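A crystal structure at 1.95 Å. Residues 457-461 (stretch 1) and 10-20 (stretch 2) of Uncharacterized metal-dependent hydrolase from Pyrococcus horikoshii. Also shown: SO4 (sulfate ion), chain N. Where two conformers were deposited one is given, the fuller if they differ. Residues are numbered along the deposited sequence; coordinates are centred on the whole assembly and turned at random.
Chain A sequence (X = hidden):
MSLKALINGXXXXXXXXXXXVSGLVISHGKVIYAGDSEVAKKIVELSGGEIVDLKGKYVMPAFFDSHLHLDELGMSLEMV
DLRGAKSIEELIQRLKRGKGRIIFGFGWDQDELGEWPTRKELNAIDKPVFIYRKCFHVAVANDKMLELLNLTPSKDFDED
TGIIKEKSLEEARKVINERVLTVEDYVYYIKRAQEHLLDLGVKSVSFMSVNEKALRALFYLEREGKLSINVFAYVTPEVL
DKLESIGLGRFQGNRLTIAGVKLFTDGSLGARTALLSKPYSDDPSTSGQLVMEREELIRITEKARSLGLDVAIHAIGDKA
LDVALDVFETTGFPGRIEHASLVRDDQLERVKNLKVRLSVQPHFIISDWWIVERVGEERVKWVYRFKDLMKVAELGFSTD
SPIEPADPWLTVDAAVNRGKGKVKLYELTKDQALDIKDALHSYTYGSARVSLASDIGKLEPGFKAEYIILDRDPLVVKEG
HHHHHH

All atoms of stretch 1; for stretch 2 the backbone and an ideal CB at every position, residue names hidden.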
ATOM      1  N   GLY A 457      14.378 -10.776   9.947  1.00 35.36           N
ATOM      2  CA  GLY A 457      15.643 -11.500   9.836  1.00 30.14           C
ATOM      3  C   GLY A 457      16.286 -11.870  11.159  1.00 32.58           C
ATOM      4  O   GLY A 457      17.147 -12.754  11.205  1.00 35.09           O
ATOM      5  N   LYS A 458      15.878 -11.176  12.223  1.00 33.53           N
ATOM      6  CA  LYS A 458      16.327 -11.480  13.584  0.50 38.75           C
ATOM      7  C   LYS A 458      15.114 -11.665  14.495  1.00 40.25           C
ATOM      8  O   LYS A 458      14.001 -11.289  14.134  1.00 39.13           O
ATOM      9  CB  LYS A 458      17.223 -10.363  14.125  0.50 40.19           C
ATOM     10  CG  LYS A 458      18.602 -10.274  13.481  0.50 41.81           C
ATOM     11  CD  LYS A 458      19.463  -9.234  14.191  0.50 42.56           C
ATOM     12  CE  LYS A 458      20.729  -8.910  13.409  0.50 54.24           C
ATOM     13  NZ  LYS A 458      21.716 -10.026  13.394  0.50 53.80           N
ATOM     14  N   LEU A 459      15.311 -12.261  15.668  1.00 33.07           N
ATOM     15  CA  LEU A 459      14.188 -12.388  16.610  1.00 37.13           C
ATOM     16  C   LEU A 459      14.458 -11.548  17.857  1.00 38.25           C
ATOM     17  O   LEU A 459      14.173 -11.946  18.986  1.00 44.04           O
ATOM     18  CB  LEU A 459      13.850 -13.859  16.922  1.00 35.26           C
ATOM     19  CG  LEU A 459      13.295 -14.722  15.778  1.00 36.58           C
ATOM     20  CD1 LEU A 459      13.315 -16.207  16.150  1.00 36.00           C
ATOM     21  CD2 LEU A 459      11.878 -14.294  15.323  1.00 33.83           C
ATOM     22  N   GLU A 460      15.024 -10.369  17.618  1.00 44.66           N
ATOM     23  CA  GLU A 460      15.268  -9.370  18.653  1.00 45.63           C
ATOM     24  C   GLU A 460      14.067  -8.425  18.677  1.00 45.23           C
ATOM     25  O   GLU A 460      13.300  -8.404  17.709  1.00 39.50           O
ATOM     26  CB  GLU A 460      16.566  -8.618  18.342  1.00 43.80           C
ATOM     27  CG  GLU A 460      17.813  -9.470  18.568  1.00 57.81           C
ATOM     28  CD  GLU A 460      19.068  -8.907  17.915  1.00 66.49           C
ATOM     29  OE1 GLU A 460      20.075  -9.647  17.853  1.00 77.20           O
ATOM     30  OE2 GLU A 460      19.057  -7.739  17.467  1.00 62.59           O
ATOM     31  N   PRO A 461      13.868  -7.680  19.792  1.00 45.91           N
ATOM     32  CA  PRO A 461      12.793  -6.673  19.869  1.00 44.37           C
ATOM     33  C   PRO A 461      12.744  -5.692  18.687  1.00 41.48           C
ATOM     34  O   PRO A 461      13.780  -5.186  18.255  1.00 41.96           O
ATOM     35  CB  PRO A 461      13.102  -5.933  21.179  1.00 46.08           C
ATOM     36  CG  PRO A 461      13.756  -6.969  22.027  1.00 48.27           C
ATOM     37  CD  PRO A 461      14.603  -7.779  21.073  1.00 44.61           C
ATOM     38  N   UNK A  10      15.056 -23.244  23.227  1.00 37.51           N
ATOM     39  CA  UNK A  10      16.280 -22.577  22.826  1.00 43.30           C
ATOM     40  C   UNK A  10      15.977 -21.764  21.577  1.00 42.69           C
ATOM     41  O   UNK A  10      15.738 -22.313  20.496  1.00 43.52           O
ATOM     42  CB  UNK A  10      17.411 -23.578  22.581  1.00 43.30           C
ATOM     43  N   UNK A  11      15.978 -20.450  21.748  1.00 44.54           N
ATOM     44  CA  UNK A  11      15.584 -19.546  20.678  1.00 41.06           C
ATOM     45  C   UNK A  11      16.807 -18.802  20.187  1.00 34.99           C
ATOM     46  O   UNK A  11      17.406 -18.034  20.931  1.00 36.33           O
ATOM     47  CB  UNK A  11      14.504 -18.569  21.146  1.00 41.06           C
ATOM     48  N   UNK A  12      17.183 -19.047  18.933  1.00 38.08           N
ATOM     49  CA  UNK A  12      18.249 -18.277  18.284  1.00 34.23           C
ATOM     50  C   UNK A  12      17.649 -16.984  17.753  1.00 36.84           C
ATOM     51  O   UNK A  12      16.729 -17.018  16.941  1.00 41.40           O
ATOM     52  CB  UNK A  12      18.911 -19.075  17.159  1.00 34.23           C
ATOM     53  N   UNK A  13      18.159 -15.851  18.223  1.00 35.83           N
ATOM     54  CA  UNK A  13      17.637 -14.557  17.801  1.00 39.94           C
ATOM     55  C   UNK A  13      18.502 -13.938  16.722  1.00 43.62           C
ATOM     56  O   UNK A  13      18.049 -13.055  16.002  1.00 37.64           O
ATOM     57  CB  UNK A  13      17.533 -13.607  18.996  1.00 39.94           C
ATOM     58  N   UNK A  14      19.748 -14.398  16.625  1.00 36.96           N
ATOM     59  CA  UNK A  14      20.714 -13.863  15.667  1.00 41.51           C
ATOM     60  C   UNK A  14      21.785 -14.921  15.417  1.00 43.79           C
ATOM     61  O   UNK A  14      22.086 -15.723  16.307  1.00 41.12           O
ATOM     62  CB  UNK A  14      21.337 -12.561  16.175  1.00 41.51           C
ATOM     63  N   UNK A  15      22.343 -14.939  14.209  1.00 39.54           N
ATOM     64  CA  UNK A  15      23.384 -15.914  13.868  1.00 39.61           C
ATOM     65  C   UNK A  15      24.772 -15.273  13.779  1.00 43.43           C
ATOM     66  O   UNK A  15      25.757 -15.877  14.203  1.00 44.05           O
ATOM     67  CB  UNK A  15      23.046 -16.595  12.540  1.00 39.61           C
ATOM     68  N   UNK A  16      24.836 -14.069  13.211  1.00 37.26           N
ATOM     69  CA  UNK A  16      26.044 -13.241  13.205  1.00 42.45           C
ATOM     70  C   UNK A  16      25.716 -11.884  13.822  1.00 48.32           C
ATOM     71  O   UNK A  16      25.151 -11.028  13.141  1.00 56.71           O
ATOM     72  CB  UNK A  16      26.593 -13.075  11.786  1.00 42.45           C
ATOM     73  N   UNK A  17      26.044 -11.675  15.116  1.00 52.23           N
ATOM     74  CA  UNK A  17      26.696 -12.563  16.087  1.00 51.06           C
ATOM     75  C   UNK A  17      25.720 -13.595  16.639  1.00 48.90           C
ATOM     76  O   UNK A  17      24.512 -13.374  16.602  1.00 45.26           O
ATOM     77  CB  UNK A  17      27.295 -11.749  17.236  1.00 51.06           C
ATOM     78  N   UNK A  18      26.232 -14.717  17.130  1.00 43.31           N
ATOM     79  CA  UNK A  18      25.354 -15.746  17.661  1.00 47.82           C
ATOM     80  C   UNK A  18      24.742 -15.289  18.985  1.00 50.42           C
ATOM     81  O   UNK A  18      25.465 -14.969  19.926  1.00 52.05           O
ATOM     82  CB  UNK A  18      26.118 -17.059  17.847  1.00 47.82           C
ATOM     83  N   UNK A  19      23.411 -15.217  19.028  1.00 49.48           N
ATOM     84  CA  UNK A  19      22.684 -14.878  20.258  1.00 48.61           C
ATOM     85  C   UNK A  19      21.541 -15.862  20.488  1.00 48.12           C
ATOM     86  O   UNK A  19      20.738 -16.122  19.580  1.00 47.61           O
ATOM     87  CB  UNK A  19      22.144 -13.448  20.190  1.00 48.61           C
ATOM     88  N   UNK A  20      21.479 -16.417  21.699  1.00 40.29           N
ATOM     89  CA  UNK A  20      20.401 -17.326  22.084  1.00 45.06           C
ATOM     90  C   UNK A  20      19.694 -16.817  23.331  1.00 48.26           C
ATOM     91  O   UNK A  20      20.322 -16.240  24.224  1.00 46.37           O
ATOM     92  CB  UNK A  20      20.944 -18.737  22.322  1.00 45.06           C
TER
HETATM   93  S   SO4 N  13      29.872 -14.691  17.493  0.50 73.00           S
HETATM   94  O1  SO4 N  13      30.971 -15.261  18.267  0.50 77.97           O
HETATM   95  O2  SO4 N  13      29.344 -15.713  16.597  0.50 62.84           O
HETATM   96  O3  SO4 N  13      28.821 -14.254  18.404  0.50 71.21           O
HETATM   97  O4  SO4 N  13      30.354 -13.549  16.718  0.50 67.90           O

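Position 10 lies beyond the reach of stretch 1, and its extended backbone (phi/psi -112/110) asks only for a residue content in a strand; it is Thr-10. At position 11 the CA-to-CB bond points toward stretch 1, where the leucine offers a methyl. An ideal CB has nothing within 5.5 Å, so a longer apolar side chain would be needed to reach it. Ile-11 does so, its CG2 lying 4.2 Å from CD1 of Leu-459. Position 12 points sideways, and many strand residues would serve. Tyr-12 leads its ring away, while its backbone O lies 3.6 Å from Leu-459 CD1.

Position 13 is the nearest point of backbone approach, with its CA 4.2 Å from that of Leu-459. Its carbonyl accepts a nearly straight hydrogen bond from the backbone, Leu-459 N to the O of residue 13 at 2.9 Å and 166°, a link made by main-chain atoms, which does not itself specify the side chain. The ideal CB lies only 3.7 Å from Leu-459 O and 4.2 Å from Glu-460 CG, so something compact suits: alanine, serine, threonine or valine. The residue is Thr-13, whose OG1 packs 3.9 Å from Glu-460 CG.

At position 14 the ideal CB sits 3.8 Å from Lys-458 NZ and 3.6 Å from Glu-460 OE1. An amine so close favours a short side chain carrying an acceptor, and a hydroxyl, serine or perhaps threonine, suits best; an acid would also meet the lysine but would sit near the Glu-460 carboxylate. Ser-14, with chi1 in t, accepts a hydrogen bond from Lys-458 NZ to OG at 2.8 Å and donates one from OG to the backbone O of residue 17 at 2.9 Å.

Stretch 1 has nothing within 5.5 Å of the ideal CB at position 15, so polar or apolar side chains would suit equally; it is Phe-15, whose backbone N donates to water 1 (2.8 Å). Position 16 also gives its side chain no partner here, so its identity is loosely constrained; Asn-16 contributes its backbone O, which receives a hydrogen bond from water 2 (2.6 Å), itself an acceptor from Lys-458 NZ (2.9 Å).

The peptide bond before position 17 is cis, which strongly suggests proline, and Pro-17 it is. Position 18 is out of reach and open to many residues; Leu-18 N hydrogen-bonds O3 of the sulfate ion at 2.9 Å.

Position 19 points toward Glu-460, with OE1 4.9 Å from the ideal CB, so a long or basic side chain is plausible. Lys-19 lays its CD 3.6 Å from Glu-460 OE1. Position 20, extended and out of reach, is unconstrained by this contact; it is Lys-20.

Stretch 2 (10-20) TIYTSFNPLKK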
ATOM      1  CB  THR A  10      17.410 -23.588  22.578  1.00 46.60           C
ATOM      2  OG1 THR A  10      17.714 -24.266  23.803  1.00 49.30           O
ATOM      3  CG2 THR A  10      18.662 -22.897  22.066  1.00 43.72           C
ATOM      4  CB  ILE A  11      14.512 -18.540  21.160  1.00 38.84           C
ATOM      5  CG1 ILE A  11      13.281 -19.296  21.673  1.00 38.73           C
ATOM      6  CG2 ILE A  11      14.134 -17.574  20.026  1.00 38.86           C
ATOM      7  CD1 ILE A  11      12.630 -18.666  22.873  1.00 46.64           C
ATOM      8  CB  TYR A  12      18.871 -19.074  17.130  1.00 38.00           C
ATOM      9  CG  TYR A  12      19.704 -20.250  17.587  1.00 44.23           C
ATOM     10  CD1 TYR A  12      21.044 -20.084  17.915  1.00 40.87           C
ATOM     11  CD2 TYR A  12      19.149 -21.525  17.704  1.00 43.60           C
ATOM     12  CE1 TYR A  12      21.818 -21.155  18.342  1.00 47.64           C
ATOM     13  CE2 TYR A  12      19.915 -22.603  18.134  1.00 51.92           C
ATOM     14  CZ  TYR A  12      21.251 -22.408  18.450  1.00 49.33           C
ATOM     15  OH  TYR A  12      22.031 -23.461  18.881  1.00 55.20           O
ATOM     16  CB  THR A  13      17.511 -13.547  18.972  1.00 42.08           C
ATOM     17  OG1 THR A  13      18.814 -13.165  19.429  1.00 46.45           O
ATOM     18  CG2 THR A  13      16.695 -14.137  20.124  1.00 37.75           C
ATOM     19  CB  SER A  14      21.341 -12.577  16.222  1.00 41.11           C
ATOM     20  OG  SER A  14      22.270 -12.020  15.322  1.00 52.38           O
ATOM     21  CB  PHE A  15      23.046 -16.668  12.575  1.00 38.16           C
ATOM     22  CG  PHE A  15      21.924 -17.660  12.722  1.00 39.21           C
ATOM     23  CD1 PHE A  15      22.092 -18.821  13.478  1.00 33.40           C
ATOM     24  CD2 PHE A  15      20.705 -17.442  12.091  1.00 34.09           C
ATOM     25  CE1 PHE A  15      21.053 -19.740  13.620  1.00 42.10           C
ATOM     26  CE2 PHE A  15      19.658 -18.365  12.222  1.00 39.30           C
ATOM     27  CZ  PHE A  15      19.834 -19.510  12.986  1.00 40.41           C
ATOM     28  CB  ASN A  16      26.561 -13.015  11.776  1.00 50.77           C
ATOM     29  CG  ASN A  16      27.282 -14.223  11.196  1.00 61.90           C
ATOM     30  OD1 ASN A  16      27.391 -15.275  11.829  1.00 78.85           O
ATOM     31  ND2 ASN A  16      27.786 -14.066   9.976  1.00 63.72           N
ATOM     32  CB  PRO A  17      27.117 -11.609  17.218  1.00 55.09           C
ATOM     33  CG  PRO A  17      26.772 -10.221  16.752  1.00 61.71           C
ATOM     34  CD  PRO A  17      25.708 -10.378  15.727  1.00 54.60           C
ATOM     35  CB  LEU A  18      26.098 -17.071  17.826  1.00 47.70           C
ATOM     36  CG  LEU A  18      25.222 -18.263  18.222  1.00 49.15           C
ATOM     37  CD1 LEU A  18      24.374 -18.749  17.047  1.00 46.15           C
ATOM     38  CD2 LEU A  18      26.097 -19.380  18.746  1.00 47.00           C
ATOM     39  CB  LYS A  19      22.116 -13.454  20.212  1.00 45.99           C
ATOM     40  CG  LYS A  19      23.116 -12.335  19.988  1.00 57.59           C
ATOM     41  CD  LYS A  19      22.466 -10.977  20.258  1.00 66.82           C
ATOM     42  CE  LYS A  19      23.280  -9.820  19.677  1.00 85.14           C
ATOM     43  NZ  LYS A  19      24.603  -9.629  20.341  1.00 82.79           N
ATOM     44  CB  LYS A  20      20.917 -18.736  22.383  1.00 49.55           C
ATOM     45  CG  LYS A  20      21.961 -19.281  21.444  1.00 60.13           C
ATOM     46  CD  LYS A  20      22.866 -20.267  22.170  1.00 82.10           C
ATOM     47  CE  LYS A  20      22.163 -21.580  22.495  1.00 85.90           C
ATOM     48  NZ  LYS A  20      23.042 -22.513  23.254  1.00 77.51           N
TER
HETATM   49  O   HOH W   1      21.811 -13.194  12.111  1.00 40.31           O
HETATM   50  O   HOH W   2      24.055  -8.905  12.100  1.00 52.93           O
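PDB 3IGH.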